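Local coordinates for LPS-assembly lipoprotein (Caulobacter crescentus, PDB 4KWY) that probably takes part in assembling lipopolysaccharide at the outer membrane, as a lipoprotein of the LptE family, at residues Arg71-Trp76 against Arg91-Val96; Leu10-Thr15 against Pro41-Leu46; Asp62-Arg67 against Thr97-Asp102. All coordinates share one frame; numbering follows the deposited sequence.

Interaction 1: residues Arg71-Trp76 against Arg91-Val96; sequences RMSVDW and RTDVSV
R91 and R71 reach D93 from two sides, and the charged face of this antiparallel strand pair is built on that meeting. R91, the residue most covered by the opposite strand, bends at chi2, which sets CD to one side; its guanidinium ends beside D93, two residues further along the same strand. There NE and NH2 both grip D93 OD2 at 2.8 Å, the acid lying close to the guanidinium plane, while CB of S73 sits over one face. NH1 is left to make a weak salt bridge to D75 OD2, with the two flat groups turned 77° apart. R71 has CG anti to the backbone N (chi1 -166°), and its extended chain brings NE to D93 OD1 at 2.7 Å, on the syn side but tilted out of the carboxylate plane. S73 OG, which also hydrogen-bonds R54 NH1, donates to the same oxygen at 2.8 Å from the opposite face. With both oxygens gripped, the carboxylate is held against rotation. Its negative charge probably eases the closeness of R71 NH2 and R91 NH2, 4.0 Å apart. An alanine in place of D93 would probably leave R71 and R91 to face each other without their shared counter-charge, and S73 OG without this acceptor. On the other face T92 makes a polar link: its OG1 accepts from W76 NE1 at 2.9 Å, in the plane of the indole. Paired backbone bonds join M72 with V94 and V74 with T92. The two segments are parts of the long hairpin of strands 67-80 and 86-99. Its apolar face, with M72, T92 and W76, lies against helix 104-135; M72 and V74 also touch L26 of helix 21-34, and strand 44-50 flanks strand 67-80.

Interaction 2: residues Leu10-Thr15 against Pro41-Leu46; sequences LSSIET and PAAYKL
E14 and K45 make the one salt bridge of this contact, side chains lying next to each other and pointing the same way, with K45 NZ 3.0 Å from E14 OE2. The lysine bends at chi2 (-85°), which turns CD toward the acid, and NZ meets the oxygen on its syn side, though well out of the carboxylate plane. The backbones pair in parallel, I13 with Y44, E14 with K45 and T15 with L46: E14 N gives to Y44 O at 2.9 Å, and E14 O receives L46 N at 2.8 Å. Before the strands begin, the carbonyl of S12 takes A43 N at 2.9 Å and, weakly, Y44 N. S12 OG touches A43 CB, but its hydrogen bond goes to G9 O. On the other face the contacts are apolar. I13 divides its branches, CG1 meeting CD2 of the Y44 ring at 3.8 Å and CG2 meeting CB of L46 at 3.6 Å, while T15 and L46 lie alongside each other. L130 of helix 104-135 and L78 of strand 67-80 complete the surroundings of I13. Strands 13-17 and 44-50, with helix 21-34 between them, form a beta-alpha-beta unit. The chemistry of the contact is thus two-sided: an ion pair on the partly exposed face, hydrocarbon toward the helices, and T15 OG1 buried without a polar partner.

Interaction 3: residues Asp62-Arg67 against Thr97-Asp102; sequences DNVANR and TYDSAD
N66 is the residue through which loop 62-67 packs most closely on the chain just beyond the end of strand 86-99. Its carbonyl oxygen takes S100 N at 2.6 Å, the donor lying almost in line with the C=O bond although the N-H is bent away (131°). Beside this bond the CB atoms of N66 and S100 are 3.7 Å apart, so backbone and side chain close together. The amide reaches farther: ND2 meets D102 OD1 at 3.0 Å on the anti side but well out of the carboxylate plane, the oxygen lying near the amide's own plane. D102 is exposed and poorly ordered, which makes this link the less certain part of the N66 contact. N66 OD1 is taken up by R60, so both ends of the amide are engaged. A type II beta turn from V64 to R67 delivers the loop into strand 67-80, and R67 pairs with D99 as an antiparallel non-hydrogen-bonded pair at the far end of the long hairpin from its connecting turn. Y98 starts away from the loop, and its ring meets that of F68 with the planes nearly parallel. The solvent side is looser and charged. R67 bends at chi3 (-62°), which swings NE toward D99, and NE donates to OD1 at 2.8 Å in an almost straight bond within the guanidinium plane. NH2 to OD2 is a weak second link. V64 CG1 lies over the centre of one guanidinium face.

All three contacts reach one mixed sheet, but at different depths. Interaction 1 lies nearest the centre of the chain and has the most buried residues; interaction 3 is a surface contact at the far end of the same hairpin, and interaction 2 is intermediate, on the opposite side of the chain's centre from interaction 3. Interactions 1 and 3 share strand 86-99 and adjoin in sequence, whereas interaction 2 meets interaction 1 by packing, W76 CE3 on L46 CD1 at 3.6 Å. Charge pairs occur in each, as a network in interaction 1. Apolar packing between the paired segments is clearest in interaction 2; interaction 3 is mostly polar, with N66 bonding the chain past the strand and one arginine-aspartate bridge.

Interaction 1: residues Arg71-Trp76 against Arg91-Val96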
# COMPACT_ATOMS: atom_id res chain seq x y z
N ARG A 71 1.40 12.30 2.80
CA ARG A 71 1.61 11.76 1.47
C ARG A 71 2.30 10.41 1.50
O ARG A 71 3.31 10.22 2.17
CB ARG A 71 2.42 12.73 0.62
CG ARG A 71 2.39 12.39 -0.84
CD ARG A 71 2.83 13.56 -1.66
NE ARG A 71 3.28 13.13 -2.98
CZ ARG A 71 4.41 13.53 -3.55
NH1 ARG A 71 5.22 14.37 -2.92
NH2 ARG A 71 4.74 13.10 -4.76
N MSE A 72 1.71 9.45 0.79
CA MSE A 72 2.29 8.14 0.66
C MSE A 72 2.72 7.96 -0.79
O MSE A 72 1.88 7.89 -1.69
CB MSE A 72 1.37 7.01 1.13
CG MSE A 72 2.06 5.65 1.00
SE MSE A 72 1.01 4.22 1.61
CE MSE A 72 2.20 3.60 2.90
N SER A 73 4.04 7.87 -0.99
CA SER A 73 4.68 7.66 -2.29
C SER A 73 5.28 6.28 -2.31
O SER A 73 6.06 5.93 -1.41
CB SER A 73 5.74 8.71 -2.53
OG SER A 73 5.15 10.00 -2.46
N VAL A 74 4.87 5.46 -3.29
CA VAL A 74 5.33 4.07 -3.37
C VAL A 74 5.76 3.71 -4.77
O VAL A 74 4.97 3.79 -5.71
CB VAL A 74 4.23 3.04 -2.92
CG1 VAL A 74 4.85 1.70 -2.52
CG2 VAL A 74 3.31 3.59 -1.82
N ASP A 75 6.97 3.22 -4.88
CA ASP A 75 7.48 2.61 -6.11
C ASP A 75 7.39 1.14 -5.86
O ASP A 75 7.79 0.71 -4.78
CB ASP A 75 8.91 3.05 -6.44
CG ASP A 75 8.97 4.42 -7.08
OD1 ASP A 75 8.52 4.55 -8.23
OD2 ASP A 75 9.48 5.34 -6.44
N TRP A 76 6.83 0.37 -6.79
CA TRP A 76 6.72 -1.06 -6.57
C TRP A 76 7.03 -1.88 -7.84
O TRP A 76 6.78 -1.43 -8.96
CB TRP A 76 5.34 -1.41 -6.00
CG TRP A 76 4.18 -0.85 -6.76
CD1 TRP A 76 3.55 0.34 -6.55
CD2 TRP A 76 3.49 -1.49 -7.84
NE1 TRP A 76 2.51 0.49 -7.43
CE2 TRP A 76 2.45 -0.62 -8.24
CE3 TRP A 76 3.67 -2.71 -8.51
CZ2 TRP A 76 1.58 -0.93 -9.28
CZ3 TRP A 76 2.77 -3.05 -9.52
CH2 TRP A 76 1.75 -2.15 -9.91
N ARG A 91 4.11 3.02 -9.86
CA ARG A 91 4.30 4.14 -8.95
C ARG A 91 2.92 4.54 -8.47
O ARG A 91 1.99 4.61 -9.27
CB ARG A 91 5.08 5.29 -9.62
CG ARG A 91 5.15 6.61 -8.82
CD ARG A 91 5.87 6.54 -7.48
NE ARG A 91 5.79 7.83 -6.78
CZ ARG A 91 6.84 8.57 -6.42
NH1 ARG A 91 8.07 8.14 -6.66
NH2 ARG A 91 6.66 9.73 -5.82
N THR A 92 2.74 4.69 -7.16
CA THR A 92 1.45 5.05 -6.55
C THR A 92 1.72 6.22 -5.60
O THR A 92 2.63 6.17 -4.79
CB THR A 92 0.83 3.79 -5.86
OG1 THR A 92 0.78 2.73 -6.80
CG2 THR A 92 -0.57 4.02 -5.29
N ASP A 93 0.94 7.27 -5.73
CA ASP A 93 1.04 8.45 -4.88
C ASP A 93 -0.33 8.75 -4.33
O ASP A 93 -1.25 9.03 -5.09
CB ASP A 93 1.56 9.66 -5.67
CG ASP A 93 2.96 10.08 -5.29
OD1 ASP A 93 3.11 10.74 -4.24
OD2 ASP A 93 3.90 9.82 -6.08
N VAL A 94 -0.48 8.65 -3.01
CA VAL A 94 -1.75 8.89 -2.33
C VAL A 94 -1.58 10.02 -1.30
O VAL A 94 -0.58 10.06 -0.57
CB VAL A 94 -2.26 7.58 -1.67
CG1 VAL A 94 -3.47 7.84 -0.78
CG2 VAL A 94 -2.60 6.53 -2.73
N SER A 95 -2.59 10.90 -1.19
CA SER A 95 -2.61 11.98 -0.19
C SER A 95 -3.86 11.92 0.63
O SER A 95 -4.93 11.68 0.10
CB SER A 95 -2.52 13.35 -0.85
OG SER A 95 -1.16 13.59 -1.14
N VAL A 96 -3.72 12.12 1.95
CA VAL A 96 -4.82 12.19 2.90
C VAL A 96 -4.60 13.41 3.80
O VAL A 96 -3.48 13.93 3.93
CB VAL A 96 -5.00 10.89 3.75
CG1 VAL A 96 -5.31 9.70 2.88
CG2 VAL A 96 -3.81 10.62 4.66

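Interaction 2: residues Leu10-Thr15 against Pro41-Leu46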
# COMPACT_ATOMS: atom_id res chain seq x y z
N LEU A 10 -4.41 -13.14 -7.70
CA LEU A 10 -4.12 -12.05 -6.78
C LEU A 10 -3.66 -12.59 -5.43
O LEU A 10 -2.69 -12.07 -4.87
CB LEU A 10 -5.33 -11.11 -6.58
CG LEU A 10 -5.65 -10.14 -7.71
CD1 LEU A 10 -7.07 -9.64 -7.58
CD2 LEU A 10 -4.66 -8.99 -7.78
N SER A 11 -4.30 -13.67 -4.94
CA SER A 11 -3.92 -14.26 -3.66
C SER A 11 -2.62 -15.05 -3.78
O SER A 11 -2.06 -15.43 -2.75
CB SER A 11 -5.05 -15.10 -3.08
OG SER A 11 -5.50 -16.12 -3.95
N SER A 12 -2.08 -15.26 -5.03
CA SER A 12 -0.78 -15.92 -5.24
C SER A 12 0.38 -14.91 -5.12
O SER A 12 1.54 -15.30 -5.12
CB SER A 12 -0.73 -16.64 -6.60
OG SER A 12 -0.59 -15.73 -7.68
N ILE A 13 0.06 -13.60 -4.98
CA ILE A 13 1.04 -12.52 -4.85
C ILE A 13 1.44 -12.32 -3.37
O ILE A 13 0.62 -11.97 -2.51
CB ILE A 13 0.55 -11.18 -5.48
CG1 ILE A 13 0.24 -11.32 -6.98
CG2 ILE A 13 1.57 -10.08 -5.25
CD1 ILE A 13 -0.54 -10.11 -7.61
N GLU A 14 2.73 -12.51 -3.10
CA GLU A 14 3.29 -12.30 -1.77
C GLU A 14 3.94 -10.93 -1.72
O GLU A 14 4.87 -10.65 -2.49
CB GLU A 14 4.29 -13.39 -1.45
CG GLU A 14 4.64 -13.47 0.02
CD GLU A 14 5.59 -14.62 0.26
OE1 GLU A 14 5.12 -15.78 0.34
OE2 GLU A 14 6.81 -14.37 0.31
N THR A 15 3.46 -10.09 -0.83
CA THR A 15 3.89 -8.71 -0.67
C THR A 15 5.06 -8.65 0.29
O THR A 15 5.02 -9.24 1.38
CB THR A 15 2.70 -7.84 -0.27
OG1 THR A 15 1.62 -8.20 -1.13
CG2 THR A 15 2.98 -6.35 -0.43
N PRO A 41 1.52 -20.86 -1.14
CA PRO A 41 2.50 -20.80 -2.24
C PRO A 41 2.39 -19.46 -2.97
O PRO A 41 1.28 -18.93 -3.13
CB PRO A 41 2.14 -21.98 -3.15
CG PRO A 41 1.02 -22.70 -2.49
CD PRO A 41 0.44 -21.83 -1.43
N ALA A 42 3.54 -18.90 -3.34
CA ALA A 42 3.61 -17.61 -4.02
C ALA A 42 4.07 -17.79 -5.47
O ALA A 42 5.01 -18.52 -5.72
CB ALA A 42 4.57 -16.68 -3.28
N ALA A 43 3.37 -17.14 -6.40
CA ALA A 43 3.70 -17.13 -7.82
C ALA A 43 4.43 -15.83 -8.16
O ALA A 43 5.23 -15.80 -9.08
CB ALA A 43 2.43 -17.24 -8.65
N TYR A 44 4.13 -14.78 -7.40
CA TYR A 44 4.74 -13.46 -7.57
C TYR A 44 5.20 -12.89 -6.27
O TYR A 44 4.59 -13.12 -5.22
CB TYR A 44 3.75 -12.46 -8.20
CG TYR A 44 3.20 -12.86 -9.55
CD1 TYR A 44 3.97 -12.71 -10.70
CD2 TYR A 44 1.93 -13.41 -9.67
CE1 TYR A 44 3.48 -13.11 -11.95
CE2 TYR A 44 1.42 -13.80 -10.91
CZ TYR A 44 2.20 -13.65 -12.04
OH TYR A 44 1.72 -14.07 -13.26
N LYS A 45 6.27 -12.06 -6.35
CA LYS A 45 6.79 -11.31 -5.21
C LYS A 45 6.56 -9.84 -5.50
O LYS A 45 7.03 -9.33 -6.51
CB LYS A 45 8.26 -11.62 -4.92
CG LYS A 45 8.50 -13.05 -4.44
CD LYS A 45 8.31 -13.21 -2.93
CE LYS A 45 8.57 -14.63 -2.49
NZ LYS A 45 9.38 -14.69 -1.24
N LEU A 46 5.75 -9.19 -4.68
CA LEU A 46 5.49 -7.77 -4.86
C LEU A 46 6.36 -6.99 -3.88
O LEU A 46 6.11 -7.05 -2.67
CB LEU A 46 3.99 -7.42 -4.71
CG LEU A 46 3.63 -5.94 -4.80
CD1 LEU A 46 3.97 -5.37 -6.16
CD2 LEU A 46 2.17 -5.71 -4.49

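Interaction 3: residues Asp62-Arg67 against Thr97-Asp102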
# COMPACT_ATOMS: atom_id res chain seq x y z
N ASP A 62 -2.63 25.48 6.11
CA ASP A 62 -3.06 26.83 6.43
C ASP A 62 -4.60 26.82 6.57
O ASP A 62 -5.23 25.75 6.43
CB ASP A 62 -2.58 27.79 5.32
CG ASP A 62 -1.11 27.66 4.98
OD1 ASP A 62 -0.26 27.88 5.87
OD2 ASP A 62 -0.80 27.35 3.81
N ASN A 63 -5.20 28.00 6.85
CA ASN A 63 -6.64 28.22 6.98
C ASN A 63 -7.31 27.42 8.17
O ASN A 63 -7.98 28.05 9.00
CB ASN A 63 -7.34 27.92 5.65
N VAL A 64 -7.12 26.07 8.25
CA VAL A 64 -7.71 25.21 9.30
C VAL A 64 -6.67 24.82 10.39
O VAL A 64 -5.59 24.30 10.08
CB VAL A 64 -8.38 23.94 8.70
CG1 VAL A 64 -8.95 23.03 9.80
CG2 VAL A 64 -9.47 24.32 7.71
N ALA A 65 -7.06 25.04 11.67
CA ALA A 65 -6.27 24.69 12.86
C ALA A 65 -6.16 23.15 13.02
O ALA A 65 -7.16 22.43 12.95
CB ALA A 65 -6.90 25.30 14.11
N ASN A 66 -4.90 22.69 13.21
CA ASN A 66 -4.50 21.30 13.42
C ASN A 66 -4.94 20.38 12.27
O ASN A 66 -5.24 19.23 12.54
CB ASN A 66 -4.97 20.76 14.79
CG ASN A 66 -4.19 21.27 15.99
OD1 ASN A 66 -2.97 21.48 15.96
ND2 ASN A 66 -4.87 21.44 17.12
N ARG A 67 -4.96 20.88 10.99
CA ARG A 67 -5.23 20.03 9.82
C ARG A 67 -3.89 19.71 9.16
O ARG A 67 -3.06 20.59 8.95
CB ARG A 67 -6.23 20.61 8.79
CG ARG A 67 -6.37 19.66 7.55
CD ARG A 67 -7.48 19.97 6.56
NE ARG A 67 -8.79 19.88 7.21
CZ ARG A 67 -9.84 20.64 6.89
NH1 ARG A 67 -9.76 21.51 5.89
NH2 ARG A 67 -10.97 20.53 7.57
N THR A 97 -5.69 13.86 4.42
CA THR A 97 -5.68 14.89 5.43
C THR A 97 -6.22 14.27 6.72
O THR A 97 -6.95 13.27 6.68
CB THR A 97 -6.44 16.16 5.03
OG1 THR A 97 -7.82 15.87 4.88
CG2 THR A 97 -5.85 16.87 3.80
N TYR A 98 -5.81 14.82 7.86
CA TYR A 98 -6.33 14.44 9.17
C TYR A 98 -6.42 15.67 9.97
O TYR A 98 -5.61 16.60 9.80
CB TYR A 98 -5.55 13.32 9.89
CG TYR A 98 -4.09 13.61 10.18
CD1 TYR A 98 -3.71 14.20 11.39
CD2 TYR A 98 -3.09 13.22 9.29
CE1 TYR A 98 -2.36 14.42 11.68
CE2 TYR A 98 -1.74 13.46 9.57
CZ TYR A 98 -1.38 14.04 10.78
OH TYR A 98 -0.07 14.30 11.05
N ASP A 99 -7.45 15.72 10.79
CA ASP A 99 -7.67 16.87 11.64
C ASP A 99 -7.22 16.51 13.04
O ASP A 99 -7.92 15.80 13.76
CB ASP A 99 -9.13 17.34 11.56
CG ASP A 99 -9.42 18.29 10.39
OD1 ASP A 99 -8.98 18.00 9.28
OD2 ASP A 99 -10.13 19.29 10.61
N SER A 100 -6.00 16.95 13.40
CA SER A 100 -5.36 16.74 14.71
C SER A 100 -6.12 17.46 15.86
O SER A 100 -7.19 18.05 15.68
CB SER A 100 -3.90 17.21 14.66
OG SER A 100 -3.08 16.51 15.58
N ALA A 101 -5.55 17.38 17.06
CA ALA A 101 -6.12 17.95 18.27
C ALA A 101 -5.02 18.48 19.20
O ALA A 101 -3.86 18.08 19.07
CB ALA A 101 -6.93 16.87 18.98
N ASP A 102 -5.39 19.38 20.14
CA ASP A 102 -4.45 19.93 21.12
C ASP A 102 -3.97 18.81 22.08
O ASP A 102 -2.81 18.80 22.49
CB ASP A 102 -5.09 21.09 21.89
CG ASP A 102 -5.41 22.33 21.06
OD1 ASP A 102 -4.85 22.47 19.94
OD2 ASP A 102 -6.17 23.20 21.56